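Local coordinates for nucleoprotein (Human coronavirus NL63, PDB 5N4K), which probably packages the positive-strand RNA genome into a helical ribonucleocapsid, the part described here being its N-terminal, RNA-binding domain, at residues Lys97-Arg102 against Asp106-Val111; Pro132-Phe137 against Leu145-Phe150. All coordinates share one frame; numbering follows the deposited sequence.

Both contacts belong to the N-terminal domain of the nucleoprotein, a fold of long loops around one antiparallel sheet. In chain order contact 1 is complete before contact 2 begins. Each pairs a loop with a strand at a different margin of that sheet: 97-102 lies against strand 108-112, the outermost on one side, and 132-137 against strand 145-147, the outermost on the other. Their centres are 20 Å apart on opposite sides of the chain's centre, and the nearest atoms stay about 8 Å from each other without touching. The two loops thus pack against opposite edge strands, each joined separately to the one sheet that strands 63-73, 80-90 and 35-37 complete between them.

Contact 1 (Lys97-Arg102 against Asp106-Val111); sequences KDLKFR and DGVVWV. With SO4 (sulfate ion), chain I.
Trp110 carries this contact, with the backbone of Phe101 and Arg102 laid over one face of its indole. Arg102 CA stands 3.4 Å from the centroid of the five-membered ring and almost on its normal, a close CH-pi contact, while Phe101 CA makes a longer one over the six-membered ring. At the edge of the indole, Leu99 CB approaches CH2 of Trp110 to 3.8 Å, nearly in the ring plane. The Phe101 ring, swung anti to its own backbone N (chi1 -173°), comes back to the strand although its CB points away. Its CD1 reaches Trp110 CE3 at 3.5 Å, the two ring planes inclined at 82°. Val108 CG1, from the same strand, lies against the opposite indole face near its rim. Beyond this layer, Arg102 bends at chi3 and gives a nearly straight hydrogen bond from NE to sulfate O2 (2.7 Å), with a weak second one from NH2 to O4; the ion probably comes from the crystallisation liquor. Tyr65 of strand 63-73 meets Trp110 edge-to-face, and Gln103 O accepts a weak hydrogen bond from its NE1. The arrangement is a loop folded over an aromatic residue of edge strand 108-112 in the antiparallel sheet of the coronavirus nucleocapsid N-terminal domain.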
ATOM      1  N   LYS A  97      -2.718   8.587   3.435  1.00 12.33           N
ATOM      2  CA  LYS A  97      -3.020   9.782   4.203  0.50 11.68           C
ATOM      3  C   LYS A  97      -3.408  10.971   3.345  1.00 11.40           C
ATOM      4  O   LYS A  97      -4.072  11.865   3.853  1.00 14.13           O
ATOM      5  CB  LYS A  97      -1.869  10.194   5.155  0.50 12.56           C
ATOM      6  CG  LYS A  97      -0.646  10.785   4.463  0.50 13.69           C
ATOM      7  CD  LYS A  97       0.457  11.127   5.467  0.50 18.50           C
ATOM      8  CE  LYS A  97       0.101  12.311   6.364  0.50 22.15           C
ATOM      9  NZ  LYS A  97       1.218  12.906   7.183  0.50 26.78           N
ATOM     10  N   ASP A  98      -3.070  10.930   2.074  1.00 11.02           N
ATOM     11  CA  ASP A  98      -3.251  11.934   1.051  0.50 11.75           C
ATOM     12  C   ASP A  98      -4.626  11.953   0.448  1.00 12.27           C
ATOM     13  O   ASP A  98      -5.033  12.882  -0.243  1.00 13.70           O
ATOM     14  CB  ASP A  98      -2.250  11.718  -0.118  0.50 11.00           C
ATOM     15  CG  ASP A  98      -2.475  10.362  -0.861  0.50 11.86           C
ATOM     16  OD1 ASP A  98      -2.780  10.432  -2.068  0.50 13.86           O
ATOM     17  OD2 ASP A  98      -2.283   9.267  -0.338  0.50 11.47           O
ATOM     18  N   LEU A  99      -5.328  10.824   0.569  1.00 10.73           N
ATOM     19  CA  LEU A  99      -6.658  10.690  -0.015  1.00 11.17           C
ATOM     20  C   LEU A  99      -7.731  11.399   0.794  1.00 11.23           C
ATOM     21  O   LEU A  99      -7.794  11.282   1.981  1.00 12.20           O
ATOM     22  CB  LEU A  99      -7.053   9.235  -0.207  1.00 10.98           C
ATOM     23  CG  LEU A  99      -6.249   8.404  -1.207  1.00 11.66           C
ATOM     24  CD1 LEU A  99      -6.745   6.968  -1.235  1.00 12.89           C
ATOM     25  CD2 LEU A  99      -6.136   9.016  -2.572  1.00 12.45           C
ATOM     26  N   LYS A 100      -8.589  12.112   0.059  1.00 11.22           N
ATOM     27  CA  LYS A 100      -9.822  12.657   0.612  0.50 11.61           C
ATOM     28  C   LYS A 100     -10.806  11.535   0.820  1.00 10.65           C
ATOM     29  O   LYS A 100     -10.706  10.532   0.192  1.00 11.50           O
ATOM     30  CB  LYS A 100     -10.344  13.779  -0.329  0.50 12.49           C
ATOM     31  CG  LYS A 100      -9.354  14.931  -0.628  0.50 14.88           C
ATOM     32  CD  LYS A 100     -10.024  16.034  -1.448  0.50 17.80           C
ATOM     33  CE  LYS A 100      -9.114  17.231  -1.700  0.50 21.05           C
ATOM     34  NZ  LYS A 100      -9.785  18.341  -2.450  0.50 25.38           N
ATOM     35  N   PHE A 101     -11.788  11.760   1.692  1.00 11.77           N
ATOM     36  CA  PHE A 101     -12.751  10.717   1.964  1.00 10.99           C
ATOM     37  C   PHE A 101     -13.416  10.239   0.729  1.00 10.75           C
ATOM     38  O   PHE A 101     -14.022  11.067  -0.034  1.00 12.36           O
ATOM     39  CB  PHE A 101     -13.830  11.215   2.983  1.00 12.66           C
ATOM     40  CG  PHE A 101     -14.759  10.138   3.450  1.00 12.63           C
ATOM     41  CD1 PHE A 101     -14.266   8.940   4.018  1.00 12.74           C
ATOM     42  CD2 PHE A 101     -16.125  10.245   3.294  1.00 13.88           C
ATOM     43  CE1 PHE A 101     -15.099   7.964   4.459  1.00 13.23           C
ATOM     44  CE2 PHE A 101     -16.964   9.204   3.700  1.00 15.01           C
ATOM     45  CZ  PHE A 101     -16.478   8.069   4.246  1.00 14.27           C
ATOM     46  N   ARG A 102     -13.390   9.015   0.407  1.00 10.30           N
ATOM     47  CA  ARG A 102     -14.005   8.360  -0.703  1.00 10.70           C
ATOM     48  C   ARG A 102     -13.369   8.618  -2.058  1.00 11.89           C
ATOM     49  O   ARG A 102     -13.864   8.139  -3.086  1.00 14.28           O
ATOM     50  CB  ARG A 102     -15.504   8.629  -0.775  1.00 11.76           C
ATOM     51  CG  ARG A 102     -16.222   7.952   0.429  1.00 12.80           C
ATOM     52  CD  ARG A 102     -17.680   8.376   0.575  1.00 15.59           C
ATOM     53  NE  ARG A 102     -18.493   7.971  -0.475  1.00 16.07           N
ATOM     54  CZ  ARG A 102     -19.259   8.778  -1.273  1.00 15.85           C
ATOM     55  NH1 ARG A 102     -19.196  10.100  -1.191  1.00 17.55           N
ATOM     56  NH2 ARG A 102     -19.877   8.115  -2.224  1.00 19.97           N
ATOM     57  N   ASP A 106      -8.167   1.637  -6.006  1.00 15.30           N
ATOM     58  CA  ASP A 106      -8.531   0.264  -5.921  1.00 15.45           C
ATOM     59  C   ASP A 106      -7.874  -0.374  -4.717  1.00 12.79           C
ATOM     60  O   ASP A 106      -6.675  -0.169  -4.448  1.00 13.60           O
ATOM     61  CB  ASP A 106      -8.156  -0.517  -7.205  1.00 19.41           C
ATOM     62  CG  ASP A 106      -9.031  -0.109  -8.404  1.00 24.28           C
ATOM     63  OD1 ASP A 106     -10.176   0.306  -8.204  1.00 23.06           O
ATOM     64  OD2 ASP A 106      -8.522  -0.283  -9.523  1.00 31.41           O
ATOM     65  N   GLY A 107      -8.605  -1.153  -3.942  1.00 12.42           N
ATOM     66  CA  GLY A 107      -8.134  -1.761  -2.724  1.00 13.06           C
ATOM     67  C   GLY A 107      -8.354  -0.915  -1.507  1.00 12.45           C
ATOM     68  O   GLY A 107      -7.955  -1.262  -0.389  1.00 16.41           O
ATOM     69  N   VAL A 108      -8.940   0.262  -1.638  1.00 10.67           N
ATOM     70  CA  VAL A 108      -9.208   1.150  -0.507  1.00 11.10           C
ATOM     71  C   VAL A 108     -10.718   1.182  -0.313  1.00  9.65           C
ATOM     72  O   VAL A 108     -11.503   1.546  -1.198  1.00 12.25           O
ATOM     73  CB  VAL A 108      -8.660   2.585  -0.730  1.00 11.08           C
ATOM     74  CG1 VAL A 108      -8.979   3.490   0.420  1.00 11.74           C
ATOM     75  CG2 VAL A 108      -7.127   2.392  -1.022  1.00 11.76           C
ATOM     76  N   VAL A 109     -11.163   0.805   0.887  1.00 10.12           N
ATOM     77  CA  VAL A 109     -12.573   0.668   1.170  1.00 10.66           C
ATOM     78  C   VAL A 109     -12.945   1.649   2.262  1.00 10.87           C
ATOM     79  O   VAL A 109     -12.408   1.609   3.395  1.00 10.43           O
ATOM     80  CB  VAL A 109     -12.942  -0.752   1.606  1.00 11.86           C
ATOM     81  CG1 VAL A 109     -14.473  -0.832   1.896  1.00 12.46           C
ATOM     82  CG2 VAL A 109     -12.545  -1.732   0.555  1.00 13.16           C
ATOM     83  N   TRP A 110     -13.877   2.607   2.046  1.00  9.59           N
ATOM     84  CA  TRP A 110     -14.145   3.692   2.947  1.00 10.16           C
ATOM     85  C   TRP A 110     -15.236   3.421   3.980  1.00  8.79           C
ATOM     86  O   TRP A 110     -16.280   2.799   3.621  1.00 10.90           O
ATOM     87  CB  TRP A 110     -14.505   4.898   2.076  1.00 11.08           C
ATOM     88  CG  TRP A 110     -13.340   5.307   1.173  1.00 10.78           C
ATOM     89  CD1 TRP A 110     -13.151   4.965  -0.133  1.00 11.81           C
ATOM     90  CD2 TRP A 110     -12.260   6.119   1.567  1.00 10.81           C
ATOM     91  NE1 TRP A 110     -11.994   5.569  -0.580  1.00 12.04           N
ATOM     92  CE2 TRP A 110     -11.418   6.270   0.415  1.00 10.60           C
ATOM     93  CE3 TRP A 110     -11.871   6.693   2.751  1.00 10.85           C
ATOM     94  CZ2 TRP A 110     -10.235   6.982   0.531  1.00 12.21           C
ATOM     95  CZ3 TRP A 110     -10.718   7.459   2.837  1.00 11.94           C
ATOM     96  CH2 TRP A 110      -9.926   7.585   1.674  1.00 12.02           C
ATOM     97  N   VAL A 111     -15.026   3.923   5.168  1.00  9.40           N
ATOM     98  CA  VAL A 111     -15.987   3.680   6.272  1.00 10.57           C
ATOM     99  C   VAL A 111     -16.125   4.918   7.070  1.00  9.42           C
ATOM    100  O   VAL A 111     -15.212   5.730   7.274  1.00  9.73           O
ATOM    101  CB  VAL A 111     -15.541   2.486   7.167  1.00  9.34           C
ATOM    102  CG1 VAL A 111     -15.724   1.162   6.444  1.00 10.54           C
ATOM    103  CG2 VAL A 111     -14.121   2.705   7.698  1.00  9.92           C
TER
HETATM  104  S   SO4 I 407     -17.770   4.800  -1.800  0.50 22.06           S
HETATM  105  O1  SO4 I 407     -18.468   3.656  -2.404  0.50 23.84           O
HETATM  106  O2  SO4 I 407     -18.552   5.260  -0.645  0.50 25.42           O
HETATM  107  O3  SO4 I 407     -16.344   4.634  -1.439  0.50 21.07           O
HETATM  108  O4  SO4 I 407     -17.695   5.829  -2.862  0.50 23.83           O

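Contact 2 (Pro132-Phe137 against Leu145-Phe150); sequences PLEPKF and LSVVEF
Glu134 holds CG anti to its backbone N (chi1 173°) and runs on extended, which carries its carboxylate over to Val147; there CG1 is likewise anti to the backbone N (chi1 176°). The two side chains cross at about a right angle, with Glu134 OE2 4.0 Å from Val147 CG1 and the CG methylene of the glutamate about as near to that same methyl. Pro135 adds the apolar half of the contact: its ring atom CD lies 4.1 Å from Val147 CG1, so a single methyl branch meets both loop residues. Farther along, Glu134 OE2 and Glu149 OE2 come within 4.4 Å of each other. Two carboxylates this close would probably repel if both were charged, and might raise the affinity of one for a proton. No hydrogen bond joins the two segments, and the buried surface is modest, 165 Å² in all; Pro135 is buried whereas both glutamates are exposed. Backbone hydrogen bonds anchor the loop separately, Leu133 to Phe31 and Met33, and Lys136 to Ile54. In 145-150, Ser146 is backbone hydrogen-bonded to Leu36, and Val147 also packs on Leu35. The loop thus meets outermost strand 145-147 at its last residue, Val147, with strand 35-37 next in the sheet.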
ATOM      1  N   PRO A 132      -0.536  -3.814  17.975  1.00 20.97           N
ATOM      2  CA  PRO A 132      -1.877  -3.551  17.448  1.00 21.07           C
ATOM      3  C   PRO A 132      -3.001  -4.028  18.364  1.00 23.21           C
ATOM      4  O   PRO A 132      -2.848  -4.990  19.136  1.00 27.92           O
ATOM      5  CB  PRO A 132      -1.870  -4.288  16.105  1.00 22.73           C
ATOM      6  CG  PRO A 132      -0.888  -5.338  16.245  1.00 27.26           C
ATOM      7  CD  PRO A 132       0.161  -4.803  17.156  1.00 22.63           C
ATOM      8  N   LEU A 133      -4.078  -3.335  18.382  1.00 19.29           N
ATOM      9  CA  LEU A 133      -5.247  -3.761  19.162  1.00 20.11           C
ATOM     10  C   LEU A 133      -6.179  -4.593  18.351  1.00 18.25           C
ATOM     11  O   LEU A 133      -6.384  -4.389  17.189  1.00 15.20           O
ATOM     12  CB  LEU A 133      -5.944  -2.525  19.621  1.00 21.72           C
ATOM     13  CG  LEU A 133      -5.140  -1.468  20.433  1.00 27.75           C
ATOM     14  CD1 LEU A 133      -5.832  -0.147  20.322  1.00 28.94           C
ATOM     15  CD2 LEU A 133      -5.153  -1.862  21.886  1.00 30.09           C
ATOM     16  N   GLU A 134      -6.914  -5.518  18.971  1.00 19.77           N
ATOM     17  CA  GLU A 134      -7.954  -6.216  18.325  1.00 19.47           C
ATOM     18  C   GLU A 134      -9.101  -5.207  18.120  1.00 17.07           C
ATOM     19  O   GLU A 134      -9.584  -4.510  19.042  1.00 18.57           O
ATOM     20  CB  GLU A 134      -8.516  -7.356  19.262  1.00 22.06           C
ATOM     21  CG  GLU A 134      -9.757  -8.003  18.643  0.70 26.56           C
ATOM     22  CD  GLU A 134     -10.111  -9.322  19.269  0.70 32.54           C
ATOM     23  OE1 GLU A 134     -11.028  -9.307  20.119  0.70 34.66           O
ATOM     24  OE2 GLU A 134      -9.482 -10.330  18.874  0.70 39.03           O
ATOM     25  N   PRO A 135      -9.592  -5.063  16.860  1.00 14.86           N
ATOM     26  CA  PRO A 135     -10.687  -4.101  16.625  1.00 15.00           C
ATOM     27  C   PRO A 135     -12.034  -4.592  17.080  1.00 15.22           C
ATOM     28  O   PRO A 135     -12.381  -5.730  16.766  1.00 17.35           O
ATOM     29  CB  PRO A 135     -10.613  -3.943  15.130  1.00 15.87           C
ATOM     30  CG  PRO A 135     -10.153  -5.198  14.577  1.00 15.21           C
ATOM     31  CD  PRO A 135      -9.160  -5.714  15.629  1.00 14.43           C
ATOM     32  N   LYS A 136     -12.765  -3.763  17.776  1.00 15.05           N
ATOM     33  CA  LYS A 136     -14.141  -4.101  18.204  1.00 17.12           C
ATOM     34  C   LYS A 136     -15.085  -3.123  17.488  1.00 15.56           C
ATOM     35  O   LYS A 136     -14.703  -1.951  17.272  1.00 17.17           O
ATOM     36  CB  LYS A 136     -14.258  -3.880  19.715  1.00 19.09           C
ATOM     37  CG  LYS A 136     -13.368  -4.829  20.509  1.00 22.76           C
ATOM     38  CD  LYS A 136     -14.043  -6.140  20.719  1.00 26.62           C
ATOM     39  CE  LYS A 136     -14.982  -5.938  21.937  1.00 36.43           C
ATOM     40  NZ  LYS A 136     -16.365  -6.497  22.012  1.00 39.63           N
ATOM     41  N   PHE A 137     -16.305  -3.593  17.269  1.00 14.58           N
ATOM     42  CA  PHE A 137     -17.306  -2.909  16.452  1.00 14.96           C
ATOM     43  C   PHE A 137     -18.649  -2.786  17.154  1.00 16.54           C
ATOM     44  O   PHE A 137     -19.029  -3.644  18.006  1.00 18.45           O
ATOM     45  CB  PHE A 137     -17.463  -3.553  15.117  1.00 16.04           C
ATOM     46  CG  PHE A 137     -16.147  -3.705  14.349  1.00 14.94           C
ATOM     47  CD1 PHE A 137     -15.540  -2.626  13.759  1.00 15.33           C
ATOM     48  CD2 PHE A 137     -15.522  -4.931  14.303  1.00 15.21           C
ATOM     49  CE1 PHE A 137     -14.332  -2.763  13.064  1.00 14.37           C
ATOM     50  CE2 PHE A 137     -14.292  -5.066  13.635  1.00 15.26           C
ATOM     51  CZ  PHE A 137     -13.726  -3.968  13.033  1.00 13.42           C
ATOM     52  N   LEU A 145     -16.006 -11.751   6.953  1.00 13.20           N
ATOM     53  CA  LEU A 145     -14.986 -11.039   7.693  1.00 14.81           C
ATOM     54  C   LEU A 145     -14.687 -11.696   9.079  1.00 14.80           C
ATOM     55  O   LEU A 145     -15.619 -12.097   9.777  1.00 16.50           O
ATOM     56  CB  LEU A 145     -15.372  -9.562   7.971  1.00 16.04           C
ATOM     57  CG  LEU A 145     -15.512  -8.725   6.714  1.00 16.14           C
ATOM     58  CD1 LEU A 145     -15.836  -7.312   7.180  1.00 16.88           C
ATOM     59  CD2 LEU A 145     -14.232  -8.683   5.928  1.00 16.98           C
ATOM     60  N   SER A 146     -13.407 -11.817   9.390  1.00 14.78           N
ATOM     61  CA  SER A 146     -13.001 -12.278  10.742  1.00 16.47           C
ATOM     62  C   SER A 146     -11.769 -11.590  11.204  1.00 14.53           C
ATOM     63  O   SER A 146     -10.956 -11.115  10.396  1.00 16.08           O
ATOM     64  CB  SER A 146     -12.781 -13.814  10.673  1.00 14.71           C
ATOM     65  OG  SER A 146     -11.730 -14.168   9.855  1.00 16.12           O
ATOM     66  N   VAL A 147     -11.633 -11.442  12.496  1.00 18.95           N
ATOM     67  CA  VAL A 147     -10.445 -10.805  13.008  1.00 18.61           C
ATOM     68  C   VAL A 147      -9.279 -11.777  12.951  1.00 20.33           C
ATOM     69  O   VAL A 147      -9.415 -12.990  13.250  1.00 22.55           O
ATOM     70  CB  VAL A 147     -10.611 -10.312  14.429  1.00 21.63           C
ATOM     71  CG1 VAL A 147      -9.303  -9.743  14.931  1.00 26.44           C
ATOM     72  CG2 VAL A 147     -11.752  -9.344  14.557  1.00 24.51           C
ATOM     73  N   VAL A 148      -8.137 -11.297  12.594  1.00 20.89           N
ATOM     74  CA  VAL A 148      -6.892 -12.013  12.689  1.00 22.45           C
ATOM     75  C   VAL A 148      -6.414 -11.813  14.163  1.00 26.77           C
ATOM     76  O   VAL A 148      -6.173 -10.664  14.645  1.00 30.79           O
ATOM     77  CB  VAL A 148      -5.891 -11.515  11.621  1.00 23.52           C
ATOM     78  CG1 VAL A 148      -4.576 -12.257  11.783  1.00 27.62           C
ATOM     79  CG2 VAL A 148      -6.465 -11.702  10.222  1.00 22.90           C
ATOM     80  N   GLU A 149      -6.308 -12.876  14.925  1.00 29.28           N
ATOM     81  CA  GLU A 149      -5.894 -12.775  16.316  1.00 36.80           C
ATOM     82  C   GLU A 149      -4.356 -12.803  16.441  1.00 42.29           C
ATOM     83  O   GLU A 149      -3.671 -13.410  15.644  1.00 36.53           O
ATOM     84  CB  GLU A 149      -6.521 -13.944  17.116  1.00 45.53           C
ATOM     85  CG  GLU A 149      -6.867 -13.668  18.582  1.00 56.29           C
ATOM     86  CD  GLU A 149      -5.690 -13.129  19.382  1.00 59.26           C
ATOM     87  OE1 GLU A 149      -5.076 -13.896  20.171  1.00 68.51           O
ATOM     88  OE2 GLU A 149      -5.374 -11.930  19.210  1.00 61.57           O
ATOM     89  N   PHE A 150      -3.859 -12.043  17.423  1.00 53.68           N
ATOM     90  CA  PHE A 150      -2.597 -12.288  18.181  1.00 65.38           C
ATOM     91  C   PHE A 150      -1.377 -11.583  17.622  1.00 70.25           C
ATOM     92  O   PHE A 150      -0.653 -10.939  18.383  1.00 76.52           O
ATOM     93  CB  PHE A 150      -2.322 -13.791  18.473  1.00 71.13           C
ATOM     94  CG  PHE A 150      -1.339 -14.451  17.531  1.00 76.09           C
ATOM     95  CD1 PHE A 150      -1.768 -15.419  16.618  1.00 79.63           C
ATOM     96  CD2 PHE A 150       0.026 -14.140  17.581  1.00 80.27           C
ATOM     97  CE1 PHE A 150      -0.864 -16.038  15.756  1.00 82.15           C
ATOM     98  CE2 PHE A 150       0.932 -14.754  16.719  1.00 83.40           C
ATOM     99  CZ  PHE A 150       0.488 -15.707  15.808  1.00 82.13           C
TER